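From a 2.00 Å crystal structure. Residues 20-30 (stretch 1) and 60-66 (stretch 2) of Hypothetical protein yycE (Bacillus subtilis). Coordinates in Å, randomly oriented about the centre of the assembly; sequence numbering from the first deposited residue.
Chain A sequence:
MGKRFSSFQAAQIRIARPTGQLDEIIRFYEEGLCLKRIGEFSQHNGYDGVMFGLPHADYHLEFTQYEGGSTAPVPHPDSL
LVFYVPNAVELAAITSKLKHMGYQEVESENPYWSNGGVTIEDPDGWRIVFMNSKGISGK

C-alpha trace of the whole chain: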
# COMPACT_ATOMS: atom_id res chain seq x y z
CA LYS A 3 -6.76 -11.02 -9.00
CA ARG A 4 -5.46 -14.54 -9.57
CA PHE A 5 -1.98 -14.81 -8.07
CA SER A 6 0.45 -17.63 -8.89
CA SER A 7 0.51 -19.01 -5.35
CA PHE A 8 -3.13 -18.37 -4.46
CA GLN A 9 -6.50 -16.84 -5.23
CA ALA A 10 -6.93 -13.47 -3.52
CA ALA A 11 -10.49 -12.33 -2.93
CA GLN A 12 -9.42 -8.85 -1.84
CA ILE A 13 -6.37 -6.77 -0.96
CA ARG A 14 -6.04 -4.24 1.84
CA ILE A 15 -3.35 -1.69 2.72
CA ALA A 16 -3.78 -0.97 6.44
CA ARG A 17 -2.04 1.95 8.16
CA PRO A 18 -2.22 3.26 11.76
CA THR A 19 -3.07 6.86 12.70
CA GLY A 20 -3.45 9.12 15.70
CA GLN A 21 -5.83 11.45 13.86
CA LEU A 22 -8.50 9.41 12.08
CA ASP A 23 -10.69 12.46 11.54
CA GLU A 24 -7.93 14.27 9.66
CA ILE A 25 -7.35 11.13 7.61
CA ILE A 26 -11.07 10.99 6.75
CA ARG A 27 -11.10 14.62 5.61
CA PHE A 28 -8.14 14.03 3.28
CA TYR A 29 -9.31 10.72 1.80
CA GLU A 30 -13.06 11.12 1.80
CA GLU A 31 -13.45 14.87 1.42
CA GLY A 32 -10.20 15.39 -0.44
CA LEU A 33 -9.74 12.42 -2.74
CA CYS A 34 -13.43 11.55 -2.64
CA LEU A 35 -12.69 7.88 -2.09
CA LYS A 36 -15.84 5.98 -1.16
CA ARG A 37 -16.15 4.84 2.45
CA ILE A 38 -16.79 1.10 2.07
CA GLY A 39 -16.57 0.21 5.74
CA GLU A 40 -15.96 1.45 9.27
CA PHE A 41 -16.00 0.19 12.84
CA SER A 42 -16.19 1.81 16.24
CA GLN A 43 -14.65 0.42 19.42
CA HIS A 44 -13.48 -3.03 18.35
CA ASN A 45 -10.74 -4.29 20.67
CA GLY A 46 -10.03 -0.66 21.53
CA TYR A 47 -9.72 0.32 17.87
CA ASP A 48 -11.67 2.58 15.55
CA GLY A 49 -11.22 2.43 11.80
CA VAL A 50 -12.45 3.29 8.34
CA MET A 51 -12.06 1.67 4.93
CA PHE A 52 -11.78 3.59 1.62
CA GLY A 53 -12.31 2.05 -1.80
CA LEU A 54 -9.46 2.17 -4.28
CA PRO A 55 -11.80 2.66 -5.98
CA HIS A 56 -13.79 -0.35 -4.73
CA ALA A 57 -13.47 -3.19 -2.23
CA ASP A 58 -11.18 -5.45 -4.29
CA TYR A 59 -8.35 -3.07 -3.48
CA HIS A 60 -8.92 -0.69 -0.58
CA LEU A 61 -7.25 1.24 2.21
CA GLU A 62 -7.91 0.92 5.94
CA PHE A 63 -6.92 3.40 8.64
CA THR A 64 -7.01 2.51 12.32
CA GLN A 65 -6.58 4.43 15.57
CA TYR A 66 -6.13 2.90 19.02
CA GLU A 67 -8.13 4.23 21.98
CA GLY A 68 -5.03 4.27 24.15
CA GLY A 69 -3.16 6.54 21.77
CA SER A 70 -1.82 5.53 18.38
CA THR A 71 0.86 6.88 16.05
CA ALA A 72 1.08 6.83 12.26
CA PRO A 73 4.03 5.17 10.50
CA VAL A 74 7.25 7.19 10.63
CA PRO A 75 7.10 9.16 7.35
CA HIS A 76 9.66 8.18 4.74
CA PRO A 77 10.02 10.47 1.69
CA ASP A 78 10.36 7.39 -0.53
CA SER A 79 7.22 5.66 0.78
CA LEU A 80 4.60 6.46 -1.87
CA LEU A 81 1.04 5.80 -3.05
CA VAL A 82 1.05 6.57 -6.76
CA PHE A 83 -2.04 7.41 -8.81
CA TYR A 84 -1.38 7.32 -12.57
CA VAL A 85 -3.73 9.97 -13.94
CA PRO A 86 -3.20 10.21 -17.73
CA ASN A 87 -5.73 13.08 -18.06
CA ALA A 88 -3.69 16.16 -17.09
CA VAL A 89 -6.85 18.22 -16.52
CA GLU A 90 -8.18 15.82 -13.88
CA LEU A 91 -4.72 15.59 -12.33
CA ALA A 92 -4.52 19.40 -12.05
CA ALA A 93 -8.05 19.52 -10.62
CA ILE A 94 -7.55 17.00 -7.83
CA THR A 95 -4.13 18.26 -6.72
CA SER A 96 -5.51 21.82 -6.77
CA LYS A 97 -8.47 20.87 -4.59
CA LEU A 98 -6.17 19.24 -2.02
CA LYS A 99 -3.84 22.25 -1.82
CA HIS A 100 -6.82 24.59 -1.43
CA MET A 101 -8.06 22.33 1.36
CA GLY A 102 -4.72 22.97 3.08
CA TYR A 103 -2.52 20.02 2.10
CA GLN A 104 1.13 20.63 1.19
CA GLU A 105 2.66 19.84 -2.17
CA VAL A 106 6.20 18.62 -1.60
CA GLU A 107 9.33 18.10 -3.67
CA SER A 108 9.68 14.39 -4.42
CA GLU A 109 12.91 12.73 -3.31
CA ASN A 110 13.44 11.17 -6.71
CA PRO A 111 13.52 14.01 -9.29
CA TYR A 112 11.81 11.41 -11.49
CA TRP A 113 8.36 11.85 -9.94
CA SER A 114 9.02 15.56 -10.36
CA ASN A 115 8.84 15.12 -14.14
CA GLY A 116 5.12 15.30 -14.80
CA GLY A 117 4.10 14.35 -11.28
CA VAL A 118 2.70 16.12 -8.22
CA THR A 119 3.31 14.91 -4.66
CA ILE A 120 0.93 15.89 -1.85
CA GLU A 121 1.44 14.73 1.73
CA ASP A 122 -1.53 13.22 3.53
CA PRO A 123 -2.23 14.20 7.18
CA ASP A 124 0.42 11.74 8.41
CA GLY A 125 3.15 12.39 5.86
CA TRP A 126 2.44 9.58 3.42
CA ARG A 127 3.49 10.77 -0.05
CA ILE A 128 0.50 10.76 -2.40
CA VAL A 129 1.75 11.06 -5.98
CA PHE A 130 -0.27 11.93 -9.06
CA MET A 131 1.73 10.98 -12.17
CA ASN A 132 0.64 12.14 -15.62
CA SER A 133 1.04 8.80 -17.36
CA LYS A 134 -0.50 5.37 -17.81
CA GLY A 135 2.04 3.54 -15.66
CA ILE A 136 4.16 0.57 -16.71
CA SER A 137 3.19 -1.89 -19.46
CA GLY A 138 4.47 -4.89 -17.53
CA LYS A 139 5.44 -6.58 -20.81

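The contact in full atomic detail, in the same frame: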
# COMPACT_ATOMS: atom_id res chain seq x y z
N GLY A 20 -3.09 8.56 14.41
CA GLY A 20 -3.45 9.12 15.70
C GLY A 20 -4.48 10.22 15.46
O GLY A 20 -4.92 10.88 16.40
N GLN A 21 -4.85 10.42 14.20
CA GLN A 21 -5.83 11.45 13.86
C GLN A 21 -6.71 10.95 12.72
O GLN A 21 -6.60 11.39 11.58
CB GLN A 21 -5.09 12.74 13.45
CG GLN A 21 -4.07 12.55 12.34
CD GLN A 21 -3.36 13.84 11.98
OE1 GLN A 21 -3.86 14.93 12.26
NE2 GLN A 21 -2.19 13.73 11.36
N LEU A 22 -7.60 10.01 13.05
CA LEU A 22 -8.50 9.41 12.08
C LEU A 22 -9.47 10.40 11.43
O LEU A 22 -9.93 10.18 10.31
CB LEU A 22 -9.28 8.25 12.73
CG LEU A 22 -10.06 7.27 11.84
CD1 LEU A 22 -9.13 6.56 10.88
CD2 LEU A 22 -10.76 6.26 12.72
N ASP A 23 -9.79 11.48 12.12
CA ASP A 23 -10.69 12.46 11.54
C ASP A 23 -9.99 13.23 10.44
O ASP A 23 -10.59 13.54 9.41
CB ASP A 23 -11.22 13.41 12.60
CG ASP A 23 -12.21 12.73 13.55
OD1 ASP A 23 -13.14 12.04 13.06
OD2 ASP A 23 -12.06 12.90 14.78
N GLU A 24 -8.71 13.55 10.66
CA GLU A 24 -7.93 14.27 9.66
C GLU A 24 -7.76 13.40 8.42
O GLU A 24 -7.82 13.88 7.29
CB GLU A 24 -6.56 14.63 10.22
CG GLU A 24 -6.61 15.76 11.20
CD GLU A 24 -7.36 16.96 10.65
OE1 GLU A 24 -7.15 17.32 9.48
OE2 GLU A 24 -8.17 17.55 11.40
N ILE A 25 -7.52 12.11 8.67
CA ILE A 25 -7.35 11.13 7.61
C ILE A 25 -8.63 11.05 6.77
O ILE A 25 -8.58 11.01 5.53
CB ILE A 25 -7.01 9.74 8.21
CG1 ILE A 25 -5.59 9.75 8.77
CG2 ILE A 25 -7.19 8.65 7.18
CD1 ILE A 25 -4.50 9.98 7.73
N ILE A 26 -9.78 11.05 7.44
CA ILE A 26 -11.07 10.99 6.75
C ILE A 26 -11.30 12.22 5.87
O ILE A 26 -11.80 12.11 4.74
CB ILE A 26 -12.22 10.83 7.76
CG1 ILE A 26 -12.12 9.47 8.43
CG2 ILE A 26 -13.56 10.98 7.05
CD1 ILE A 26 -13.10 9.26 9.56
N ARG A 27 -10.94 13.40 6.38
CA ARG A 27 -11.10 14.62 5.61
C ARG A 27 -10.27 14.59 4.33
O ARG A 27 -10.74 14.98 3.26
CB ARG A 27 -10.69 15.84 6.44
CG ARG A 27 -10.72 17.14 5.64
CD ARG A 27 -10.51 18.34 6.53
NE ARG A 27 -10.69 19.62 5.83
CZ ARG A 27 -9.73 20.27 5.17
NH1 ARG A 27 -8.51 19.76 5.09
NH2 ARG A 27 -10.00 21.43 4.60
N PHE A 28 -9.03 14.11 4.43
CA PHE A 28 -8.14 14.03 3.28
C PHE A 28 -8.63 13.02 2.24
O PHE A 28 -8.77 13.35 1.06
CB PHE A 28 -6.73 13.63 3.72
CG PHE A 28 -5.75 13.48 2.57
CD1 PHE A 28 -5.11 14.59 2.03
CD2 PHE A 28 -5.48 12.22 2.03
CE1 PHE A 28 -4.22 14.46 0.95
CE2 PHE A 28 -4.59 12.08 0.96
CZ PHE A 28 -3.96 13.20 0.42
N TYR A 29 -8.89 11.79 2.69
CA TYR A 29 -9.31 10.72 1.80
C TYR A 29 -10.75 10.74 1.32
O TYR A 29 -11.02 10.44 0.16
CB TYR A 29 -9.00 9.36 2.45
CG TYR A 29 -7.53 9.09 2.47
CD1 TYR A 29 -6.87 8.64 1.32
CD2 TYR A 29 -6.76 9.37 3.60
CE1 TYR A 29 -5.47 8.50 1.31
CE2 TYR A 29 -5.37 9.23 3.60
CZ TYR A 29 -4.73 8.80 2.45
OH TYR A 29 -3.36 8.68 2.43
N GLU A 30 -11.67 11.10 2.20
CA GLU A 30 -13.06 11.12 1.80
C GLU A 30 -13.45 12.47 1.21
O GLU A 30 -14.03 12.53 0.13
CB GLU A 30 -13.95 10.77 2.98
CG GLU A 30 -15.11 9.89 2.58
CD GLU A 30 -16.01 9.55 3.75
OE1 GLU A 30 -15.49 9.26 4.85
OE2 GLU A 30 -17.25 9.54 3.55
N HIS A 60 -8.52 -1.83 -1.40
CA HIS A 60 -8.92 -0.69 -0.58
C HIS A 60 -7.90 -0.37 0.50
O HIS A 60 -6.95 -1.13 0.75
CB HIS A 60 -10.29 -0.93 0.06
CG HIS A 60 -10.34 -2.08 1.02
ND1 HIS A 60 -10.64 -3.36 0.63
CD2 HIS A 60 -10.09 -2.13 2.35
CE1 HIS A 60 -10.58 -4.16 1.69
NE2 HIS A 60 -10.25 -3.44 2.74
N LEU A 61 -8.11 0.78 1.14
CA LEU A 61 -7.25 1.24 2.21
C LEU A 61 -8.02 1.13 3.52
O LEU A 61 -9.25 1.20 3.52
CB LEU A 61 -6.89 2.72 2.01
CG LEU A 61 -6.15 3.19 0.75
CD1 LEU A 61 -5.97 4.71 0.78
CD2 LEU A 61 -4.80 2.50 0.67
N GLU A 62 -7.29 0.94 4.62
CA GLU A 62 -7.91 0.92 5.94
C GLU A 62 -7.03 1.75 6.87
O GLU A 62 -5.81 1.66 6.83
CB GLU A 62 -8.03 -0.49 6.52
CG GLU A 62 -8.54 -0.43 7.96
CD GLU A 62 -8.50 -1.76 8.69
OE1 GLU A 62 -7.58 -2.56 8.44
OE2 GLU A 62 -9.39 -1.98 9.54
N PHE A 63 -7.66 2.58 7.68
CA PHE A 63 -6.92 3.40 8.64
C PHE A 63 -7.49 3.10 10.02
O PHE A 63 -8.72 3.08 10.21
CB PHE A 63 -7.06 4.89 8.31
CG PHE A 63 -6.28 5.31 7.10
CD1 PHE A 63 -4.93 5.65 7.20
CD2 PHE A 63 -6.89 5.33 5.84
CE1 PHE A 63 -4.20 6.02 6.07
CE2 PHE A 63 -6.16 5.69 4.70
CZ PHE A 63 -4.81 6.03 4.82
N THR A 64 -6.60 2.83 10.97
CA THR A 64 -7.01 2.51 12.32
C THR A 64 -6.34 3.39 13.37
O THR A 64 -5.20 3.84 13.20
CB THR A 64 -6.71 1.02 12.64
OG1 THR A 64 -5.31 0.75 12.43
CG2 THR A 64 -7.54 0.11 11.75
N GLN A 65 -7.06 3.63 14.46
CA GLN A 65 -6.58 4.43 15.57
C GLN A 65 -6.90 3.71 16.87
O GLN A 65 -8.03 3.27 17.08
CB GLN A 65 -7.25 5.80 15.55
CG GLN A 65 -6.85 6.73 16.68
CD GLN A 65 -7.41 8.12 16.50
OE1 GLN A 65 -7.48 8.90 17.45
NE2 GLN A 65 -7.80 8.45 15.28
N TYR A 66 -5.91 3.57 17.75
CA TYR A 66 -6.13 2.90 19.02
C TYR A 66 -6.59 3.86 20.12
O TYR A 66 -6.09 4.97 20.23
CB TYR A 66 -4.85 2.19 19.46
CG TYR A 66 -5.05 1.31 20.67
CD1 TYR A 66 -5.97 0.26 20.65
CD2 TYR A 66 -4.35 1.54 21.85
CE1 TYR A 66 -6.18 -0.54 21.77
CE2 TYR A 66 -4.55 0.75 22.98
CZ TYR A 66 -5.47 -0.28 22.94
OH TYR A 66 -5.68 -1.04 24.07

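Helix 22-30 lies across strand 60-66 with its axis 9.2 Å away at closest approach and its N-to-C direction at 161° to that of the strand, so the two run nearly antiparallel. The CA register follows: Tyr29 pairs with Leu61 (CA to CA, 9.7 Å), whereas Gly20, before the helix, approaches Gln65 to 5.6 Å between CA atoms. The contact buries 403 Å², both sides summed. On the strand, alternation selects the partners: CA-to-CB bonds of Leu61, Phe63 and Gln65 point toward the helix, while His60, Glu62 and Tyr66 make no contact. On the helix, Leu22, Ile25 and Tyr29 recur at spacings of three and four, which places them on one face; Tyr29 N donates to Ile25 O at 3.0 Å, linking two of these residues through the backbone.

Leu61 begins the contact, its CD1 lying 3.9 Å from Tyr29 CE1, an apolar approach oblique to the tyrosine ring.

Phe63 is the hub, with 97 Å² covered. Ile25 CG2 sits 3.6 Å from the centroid of the Phe63 ring and 18° off its normal, a CH-pi contact over the face. The Tyr29 and Phe63 rings form an oblique pair, with centroids 4.8 Å apart and planes at 33°; Tyr29 CE2 reaches Phe63 CZ at 3.5 Å. Leu22 CD1 completes the apolar cluster, 3.7 Å from Phe63 CB.

Thr64 points its CA-to-CB bond away. Gln65, extended with chi1 and chi2 both t, reaches the start of the helix, where Gln21 occupies the N-cap position and the first-turn backbone NH groups lack helical acceptors. The modelled Gln65 NE2 lies 2.7 Å from Leu22 N, but its amide is probably turned over, so the bonding here remains open.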